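Local coordinates for protein putative modification methylase (Thermus thermophilus, PDB 2ZIG) that probably methylates DNA, transferring a methyl group from S-adenosylmethionine to the exocyclic N4 of cytosine as part of a restriction-modification system, at residues E195-H198 with R199-Q203; F232-V235 with G236-V239; K181-Q184 with E185-E188. All coordinates share one frame; numbering follows the deposited sequence.

Contact 1: residues E195-H198 with R199-Q203; sequences EDFH and RFFRQ
Phe197 and Phe201, one helical turn apart, stack where the short helix 194-200 ends and the chain turns out into an inverse gamma turn centred on Phe201. The rings form an offset stack, with centroids 4.6 Å apart and planes inclined by 25°; CD1 of Phe201 lies over one face of the Phe197 ring, toward its rim. Phe197 reaches this position with CG anti to its backbone N (chi1 -174°). Tyr157 of the second subunit adds an edge-to-face contact to Phe197, and Ala161 of that subunit packs on both phenylalanines, which places the stack in the dimer interface.

Charges occupy another side of the helix. Glu195 and Arg199 run side by side, OE1 of Glu195 forming a salt bridge to NH2 of Arg199 at 3.1 Å. Asp196 adds OD1 to NH1 of Arg199 at 3.3 Å, but the oxygen stands well out of the guanidinium plane, an attraction of charges without a directed N-H. Asp196 also sets CB over the face of the Phe200 ring in a CH-pi contact, while Met231 of helix 222-232 packs on Phe200.

Backbone bonds close the last turn, Phe201 N donating to Phe197 O at 2.8 Å. Beyond it the guanidinium of Arg202 turns back edge-on, its NE making a weak bond to His198 O at 3.3 Å.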
loop_
_atom_site.group_PDB
_atom_site.type_symbol
_atom_site.label_atom_id
_atom_site.label_comp_id
_atom_site.label_asym_id
_atom_site.label_seq_id
_atom_site.Cartn_x
_atom_site.Cartn_y
_atom_site.Cartn_z
ATOM N N GLU B 195 -25.141 8.213 8.317
ATOM C CA GLU B 195 -24.157 9.234 7.988
ATOM C C GLU B 195 -22.720 8.823 8.292
ATOM O O GLU B 195 -21.837 8.955 7.440
ATOM C CB GLU B 195 -24.470 10.545 8.716
ATOM C CG GLU B 195 -23.523 11.679 8.328
ATOM C CD GLU B 195 -23.802 12.976 9.070
ATOM O OE1 GLU B 195 -23.622 13.008 10.310
ATOM O OE2 GLU B 195 -24.197 13.966 8.411
ATOM N N ASP B 196 -22.479 8.329 9.500
ATOM C CA ASP B 196 -21.138 7.924 9.881
ATOM C C ASP B 196 -20.677 6.720 9.074
ATOM O O ASP B 196 -19.534 6.675 8.603
ATOM C CB ASP B 196 -21.083 7.592 11.372
ATOM C CG ASP B 196 -21.522 8.754 12.245
ATOM O OD1 ASP B 196 -21.116 9.904 11.961
ATOM O OD2 ASP B 196 -22.266 8.517 13.226
ATOM N N PHE B 197 -21.569 5.750 8.904
ATOM C CA PHE B 197 -21.238 4.537 8.168
ATOM C C PHE B 197 -20.628 4.851 6.808
ATOM O O PHE B 197 -19.559 4.349 6.462
ATOM C CB PHE B 197 -22.486 3.685 7.968
ATOM C CG PHE B 197 -22.213 2.353 7.343
ATOM C CD1 PHE B 197 -21.919 1.247 8.136
ATOM C CD2 PHE B 197 -22.218 2.207 5.964
ATOM C CE1 PHE B 197 -21.631 0.011 7.564
ATOM C CE2 PHE B 197 -21.931 0.979 5.376
ATOM C CZ PHE B 197 -21.636 -0.123 6.177
ATOM N N HIS B 198 -21.319 5.677 6.029
ATOM C CA HIS B 198 -20.835 6.028 4.701
ATOM C C HIS B 198 -19.561 6.850 4.746
ATOM O O HIS B 198 -18.711 6.728 3.872
ATOM C CB HIS B 198 -21.947 6.731 3.918
ATOM C CG HIS B 198 -23.083 5.815 3.576
ATOM N ND1 HIS B 198 -22.912 4.682 2.808
ATOM C CD2 HIS B 198 -24.379 5.811 3.966
ATOM C CE1 HIS B 198 -24.052 4.018 2.742
ATOM N NE2 HIS B 198 -24.959 4.680 3.438
ATOM N N ARG B 199 -19.412 7.666 5.782
ATOM C CA ARG B 199 -18.199 8.453 5.922
ATOM C C ARG B 199 -17.016 7.568 6.333
ATOM O O ARG B 199 -15.911 7.738 5.823
ATOM C CB ARG B 199 -18.385 9.542 6.969
ATOM C CG ARG B 199 -17.186 10.465 7.115
ATOM C CD ARG B 199 -17.398 11.406 8.284
ATOM N NE ARG B 199 -18.751 11.949 8.264
ATOM C CZ ARG B 199 -19.457 12.212 9.356
ATOM N NH1 ARG B 199 -18.926 11.980 10.552
ATOM N NH2 ARG B 199 -20.693 12.695 9.258
ATOM N N PHE B 200 -17.254 6.621 7.240
ATOM C CA PHE B 200 -16.191 5.740 7.728
ATOM C C PHE B 200 -15.794 4.610 6.780
ATOM O O PHE B 200 -14.605 4.392 6.520
ATOM C CB PHE B 200 -16.578 5.092 9.057
ATOM C CG PHE B 200 -16.891 6.059 10.150
ATOM C CD1 PHE B 200 -16.563 7.406 10.038
ATOM C CD2 PHE B 200 -17.480 5.606 11.327
ATOM C CE1 PHE B 200 -16.813 8.283 11.078
ATOM C CE2 PHE B 200 -17.733 6.477 12.373
ATOM C CZ PHE B 200 -17.400 7.816 12.253
ATOM N N PHE B 201 -16.787 3.876 6.290
ATOM C CA PHE B 201 -16.507 2.758 5.404
ATOM C C PHE B 201 -16.252 3.143 3.950
ATOM O O PHE B 201 -17.084 2.923 3.071
ATOM C CB PHE B 201 -17.625 1.715 5.487
ATOM C CG PHE B 201 -17.643 0.954 6.784
ATOM C CD1 PHE B 201 -18.316 1.454 7.892
ATOM C CD2 PHE B 201 -16.921 -0.236 6.917
ATOM C CE1 PHE B 201 -18.268 0.781 9.125
ATOM C CE2 PHE B 201 -16.864 -0.912 8.141
ATOM C CZ PHE B 201 -17.535 -0.404 9.240
ATOM N N ARG B 202 -15.089 3.734 3.717
ATOM C CA ARG B 202 -14.655 4.130 2.386
ATOM C C ARG B 202 -13.157 3.873 2.406
ATOM O O ARG B 202 -12.574 3.745 3.481
ATOM C CB ARG B 202 -14.965 5.600 2.119
ATOM C CG ARG B 202 -14.384 6.559 3.128
ATOM C CD ARG B 202 -14.638 7.984 2.668
ATOM N NE ARG B 202 -16.058 8.302 2.625
ATOM C CZ ARG B 202 -16.649 8.957 1.629
ATOM N NH1 ARG B 202 -17.954 9.211 1.681
ATOM N NH2 ARG B 202 -15.946 9.337 0.571
ATOM N N GLN B 203 -12.525 3.792 1.244
ATOM C CA GLN B 203 -11.111 3.473 1.222
ATOM C C GLN B 203 -10.143 4.626 1.467
ATOM O O GLN B 203 -8.965 4.396 1.718
ATOM C CB GLN B 203 -10.759 2.731 -0.080
ATOM C CG GLN B 203 -9.307 2.274 -0.135
ATOM C CD GLN B 203 -9.080 1.051 -1.014
ATOM O OE1 GLN B 203 -9.622 0.943 -2.112
ATOM N NE2 GLN B 203 -8.256 0.139 -0.536
#

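Contact 2: residues F232-V235 with G236-V239; sequences FSFV and GDVV
Phe234 and Asp237 are the ends of a type II beta turn that carries the chain from helix 222-232 into strand 238-241, an alpha-to-beta connection of the Rossmann-like methyltransferase fold. Asp237 N donates to Phe234 O at 2.8 Å and closes the turn, the donor tilted 33° from the carbonyl plane. Gly236 follows Val235 in the turn with phi 92°, where a beta carbon would run into Val235 O, so the lack of a side chain avoids that clash. The backbone of the turn and new strand is tied to the chain at Gly257 and Arg259, and Val238 also pairs with strand 41-46.

The carboxylate of Asp237 folds back across the mouth of the turn. With CG beside its own backbone N (chi1 -72°), it brings OD2 to Phe234 N in a nearly straight hydrogen bond, whose modelled length of 2.5 Å is shorter than usual and should be read with caution. The same two residues are thus joined twice, once through backbone and once through the carboxylate. The other oxygen, OD1, makes a salt bridge to Arg180, a positive charge likely to help the buried carboxylate remain ionised.

Phe234 lies side by side with Asp237, its ring perpendicular to the carboxylate and OD2 near the ring plane at the edge. The same ring packs against Gln186 and Ser190 of helix 184-190, and against Pro159 of the second subunit. Ser233 directs its hydroxyl to Val229 O in the preceding helix, while its CB rests 3.7 Å from OD2 of Asp237. On the strand side, CG2 of Val239 comes to 4.2 Å from OG of Ser233.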
loop_
_atom_site.group_PDB
_atom_site.type_symbol
_atom_site.label_atom_id
_atom_site.label_comp_id
_atom_site.label_asym_id
_atom_site.label_seq_id
_atom_site.Cartn_x
_atom_site.Cartn_y
_atom_site.Cartn_z
ATOM N N PHE B 232 -14.733 -1.594 13.869
ATOM C CA PHE B 232 -14.339 -2.980 13.957
ATOM C C PHE B 232 -14.348 -3.656 15.312
ATOM O O PHE B 232 -13.510 -4.512 15.571
ATOM C CB PHE B 232 -12.972 -3.131 13.287
ATOM C CG PHE B 232 -12.960 -2.673 11.853
ATOM C CD1 PHE B 232 -13.684 -3.371 10.882
ATOM C CD2 PHE B 232 -12.274 -1.518 11.480
ATOM C CE1 PHE B 232 -13.731 -2.921 9.555
ATOM C CE2 PHE B 232 -12.314 -1.060 10.156
ATOM C CZ PHE B 232 -13.046 -1.767 9.193
ATOM N N SER B 233 -15.286 -3.259 16.171
ATOM C CA SER B 233 -15.456 -3.869 17.482
ATOM C C SER B 233 -16.848 -3.488 17.956
ATOM O O SER B 233 -17.471 -2.595 17.391
ATOM C CB SER B 233 -14.419 -3.359 18.488
ATOM O OG SER B 233 -14.744 -2.059 18.945
ATOM N N PHE B 234 -17.333 -4.173 18.988
ATOM C CA PHE B 234 -18.650 -3.899 19.560
ATOM C C PHE B 234 -18.484 -3.385 20.980
ATOM O O PHE B 234 -17.464 -3.645 21.621
ATOM C CB PHE B 234 -19.492 -5.179 19.597
ATOM C CG PHE B 234 -19.905 -5.674 18.245
ATOM C CD1 PHE B 234 -20.983 -5.100 17.582
ATOM C CD2 PHE B 234 -19.208 -6.711 17.626
ATOM C CE1 PHE B 234 -21.366 -5.551 16.320
ATOM C CE2 PHE B 234 -19.582 -7.170 16.363
ATOM C CZ PHE B 234 -20.665 -6.587 15.709
ATOM N N VAL B 235 -19.479 -2.653 21.471
ATOM C CA VAL B 235 -19.427 -2.158 22.840
ATOM C C VAL B 235 -19.131 -3.383 23.711
ATOM O O VAL B 235 -19.677 -4.459 23.474
ATOM C CB VAL B 235 -20.782 -1.540 23.265
ATOM C CG1 VAL B 235 -20.737 -1.127 24.714
ATOM C CG2 VAL B 235 -21.096 -0.335 22.396
ATOM N N GLY B 236 -18.253 -3.235 24.694
ATOM C CA GLY B 236 -17.925 -4.365 25.544
ATOM C C GLY B 236 -16.724 -5.187 25.086
ATOM O O GLY B 236 -16.110 -5.875 25.904
ATOM N N ASP B 237 -16.386 -5.132 23.795
ATOM C CA ASP B 237 -15.234 -5.875 23.273
ATOM C C ASP B 237 -13.920 -5.383 23.874
ATOM O O ASP B 237 -13.856 -4.298 24.461
ATOM C CB ASP B 237 -15.113 -5.733 21.754
ATOM C CG ASP B 237 -16.178 -6.493 20.994
ATOM O OD1 ASP B 237 -16.897 -7.317 21.602
ATOM O OD2 ASP B 237 -16.281 -6.268 19.769
ATOM N N VAL B 238 -12.873 -6.185 23.705
ATOM C CA VAL B 238 -11.541 -5.860 24.195
ATOM C C VAL B 238 -10.712 -5.318 23.028
ATOM O O VAL B 238 -10.549 -5.992 22.006
ATOM C CB VAL B 238 -10.820 -7.110 24.764
ATOM C CG1 VAL B 238 -9.422 -6.728 25.249
ATOM C CG2 VAL B 238 -11.638 -7.719 25.907
ATOM N N VAL B 239 -10.207 -4.101 23.186
ATOM C CA VAL B 239 -9.393 -3.459 22.161
ATOM C C VAL B 239 -7.963 -3.394 22.671
ATOM O O VAL B 239 -7.703 -2.867 23.755
ATOM C CB VAL B 239 -9.894 -2.023 21.856
ATOM C CG1 VAL B 239 -8.968 -1.344 20.842
ATOM C CG2 VAL B 239 -11.315 -2.072 21.310
#

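Contact 3: residues K181-Q184 with E185-E188; sequences KPTQ and EQRE
The side-chain amide of Gln186 turns its OE1 to Thr183 N, one half of the capping box that starts helix 184-190. Thr183 N lies in the plane of this amide and uses a lone pair of OE1, at 2.9 Å with an N-H...O angle of 158°. Next to that bond OE1 also touches CA and CB of Pro182, while NE2 at the other corner of the amide donates to Val235 O. Two further flat groups, the amide of Gln184 and the guanidinium of Arg187, stand almost perpendicular. NE2 of Gln184 and NH2 of Arg187 come close as modelled, but both are donors and this approach is doubtful. NE of Arg187 forms a salt bridge to Glu158 of the second subunit.

The reciprocal half of the box comes from Thr183. Its OG1 sits between the backbone N and the carbonyl carbon (chi1 64°), from where it accepts Gln186 N at 3.2 Å. The N-cap residue and the third residue of the helix therefore exchange side-chain-to-backbone bonds, taking up N-H groups that have no preceding turn to bond to. Replacing Gln186 by an alanine removes the amide, which would probably weaken the cap to its OG1 half and leave Thr183 N and Val235 O to find other partners.

Behind the cap the regular helical bonds begin, with Arg187 N donating to Thr183 O at 3.0 Å and Glu188 N to Gln184 O at 2.9 Å. The aliphatic part of Arg187 leans across Pro182, the residue just before the cap. There CG of Pro182 meets CG of Arg187 at 3.4 Å.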
loop_
_atom_site.group_PDB
_atom_site.type_symbol
_atom_site.label_atom_id
_atom_site.label_comp_id
_atom_site.label_asym_id
_atom_site.label_seq_id
_atom_site.Cartn_x
_atom_site.Cartn_y
_atom_site.Cartn_z
ATOM N N LYS B 181 -20.049 -12.919 16.638
ATOM C CA LYS B 181 -21.399 -13.105 17.170
ATOM C C LYS B 181 -21.637 -12.296 18.452
ATOM O O LYS B 181 -21.323 -12.745 19.552
ATOM C CB LYS B 181 -21.652 -14.592 17.441
ATOM C CG LYS B 181 -21.289 -15.507 16.274
ATOM C CD LYS B 181 -21.639 -16.962 16.564
ATOM C CE LYS B 181 -21.068 -17.890 15.498
ATOM N NZ LYS B 181 -21.468 -17.470 14.126
ATOM N N PRO B 182 -22.200 -11.086 18.317
ATOM C CA PRO B 182 -22.480 -10.209 19.456
ATOM C C PRO B 182 -23.906 -10.344 19.985
ATOM O O PRO B 182 -24.758 -10.944 19.335
ATOM C CB PRO B 182 -22.226 -8.834 18.873
ATOM C CG PRO B 182 -22.827 -8.980 17.507
ATOM C CD PRO B 182 -22.339 -10.344 17.048
ATOM N N THR B 183 -24.157 -9.782 21.164
ATOM C CA THR B 183 -25.493 -9.821 21.758
ATOM C C THR B 183 -26.349 -8.752 21.084
ATOM O O THR B 183 -25.823 -7.790 20.522
ATOM C CB THR B 183 -25.463 -9.524 23.283
ATOM O OG1 THR B 183 -24.997 -8.188 23.505
ATOM C CG2 THR B 183 -24.545 -10.499 24.009
ATOM N N GLN B 184 -27.666 -8.917 21.137
ATOM C CA GLN B 184 -28.566 -7.950 20.525
ATOM C C GLN B 184 -28.256 -6.529 20.959
ATOM O O GLN B 184 -28.244 -5.614 20.139
ATOM C CB GLN B 184 -30.023 -8.266 20.867
ATOM C CG GLN B 184 -30.748 -9.079 19.808
ATOM C CD GLN B 184 -30.841 -8.357 18.477
ATOM O OE1 GLN B 184 -31.312 -7.218 18.402
ATOM N NE2 GLN B 184 -30.397 -9.019 17.415
ATOM N N GLU B 185 -28.008 -6.335 22.247
ATOM C CA GLU B 185 -27.716 -5.001 22.728
ATOM C C GLU B 185 -26.369 -4.532 22.188
ATOM O O GLU B 185 -26.140 -3.330 22.042
ATOM C CB GLU B 185 -27.721 -4.953 24.257
ATOM C CG GLU B 185 -26.570 -5.677 24.911
ATOM C CD GLU B 185 -26.307 -5.187 26.330
ATOM O OE1 GLU B 185 -25.451 -5.792 27.013
ATOM O OE2 GLU B 185 -26.947 -4.196 26.757
ATOM N N GLN B 186 -25.475 -5.475 21.893
ATOM C CA GLN B 186 -24.173 -5.104 21.349
ATOM C C GLN B 186 -24.366 -4.554 19.940
ATOM O O GLN B 186 -23.766 -3.547 19.566
ATOM C CB GLN B 186 -23.215 -6.298 21.318
ATOM C CG GLN B 186 -22.402 -6.479 22.603
ATOM C CD GLN B 186 -21.342 -7.559 22.477
ATOM O OE1 GLN B 186 -21.616 -8.650 21.982
ATOM N NE2 GLN B 186 -20.128 -7.263 22.932
ATOM N N ARG B 187 -25.217 -5.218 19.169
ATOM C CA ARG B 187 -25.498 -4.785 17.812
ATOM C C ARG B 187 -26.218 -3.440 17.860
ATOM O O ARG B 187 -25.856 -2.500 17.149
ATOM C CB ARG B 187 -26.367 -5.821 17.107
ATOM C CG ARG B 187 -25.716 -7.190 16.978
ATOM C CD ARG B 187 -26.670 -8.149 16.297
ATOM N NE ARG B 187 -27.161 -7.579 15.046
ATOM C CZ ARG B 187 -28.336 -7.868 14.495
ATOM N NH1 ARG B 187 -28.688 -7.293 13.354
ATOM N NH2 ARG B 187 -29.162 -8.722 15.088
ATOM N N GLU B 188 -27.232 -3.354 18.716
ATOM C CA GLU B 188 -28.005 -2.129 18.872
ATOM C C GLU B 188 -27.170 -0.945 19.332
ATOM O O GLU B 188 -27.368 0.170 18.864
ATOM C CB GLU B 188 -29.149 -2.349 19.863
ATOM C CG GLU B 188 -30.363 -3.005 19.247
ATOM C CD GLU B 188 -31.435 -3.340 20.263
ATOM O OE1 GLU B 188 -32.597 -3.529 19.843
ATOM O OE2 GLU B 188 -31.119 -3.426 21.472
#

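How the contacts relate
Contact 2 is buried at the entry to a central strand, whereas contacts 1 and 3 sit on the surface, one at the end of helix 194-200 and the other at the start of helix 184-190. The two helices follow each other in the chain, yet these contacts do not meet. Contact 2 touches both: its Phe232 packs on Phe201 of contact 1, and Gln186 joins it to contact 3. Their chemistry follows their places: stacked rings and solvent-side ion pairs in contact 1, a buried carboxylate gripping backbone in contact 2, and reciprocal capping in contact 3. All three reach the second subunit.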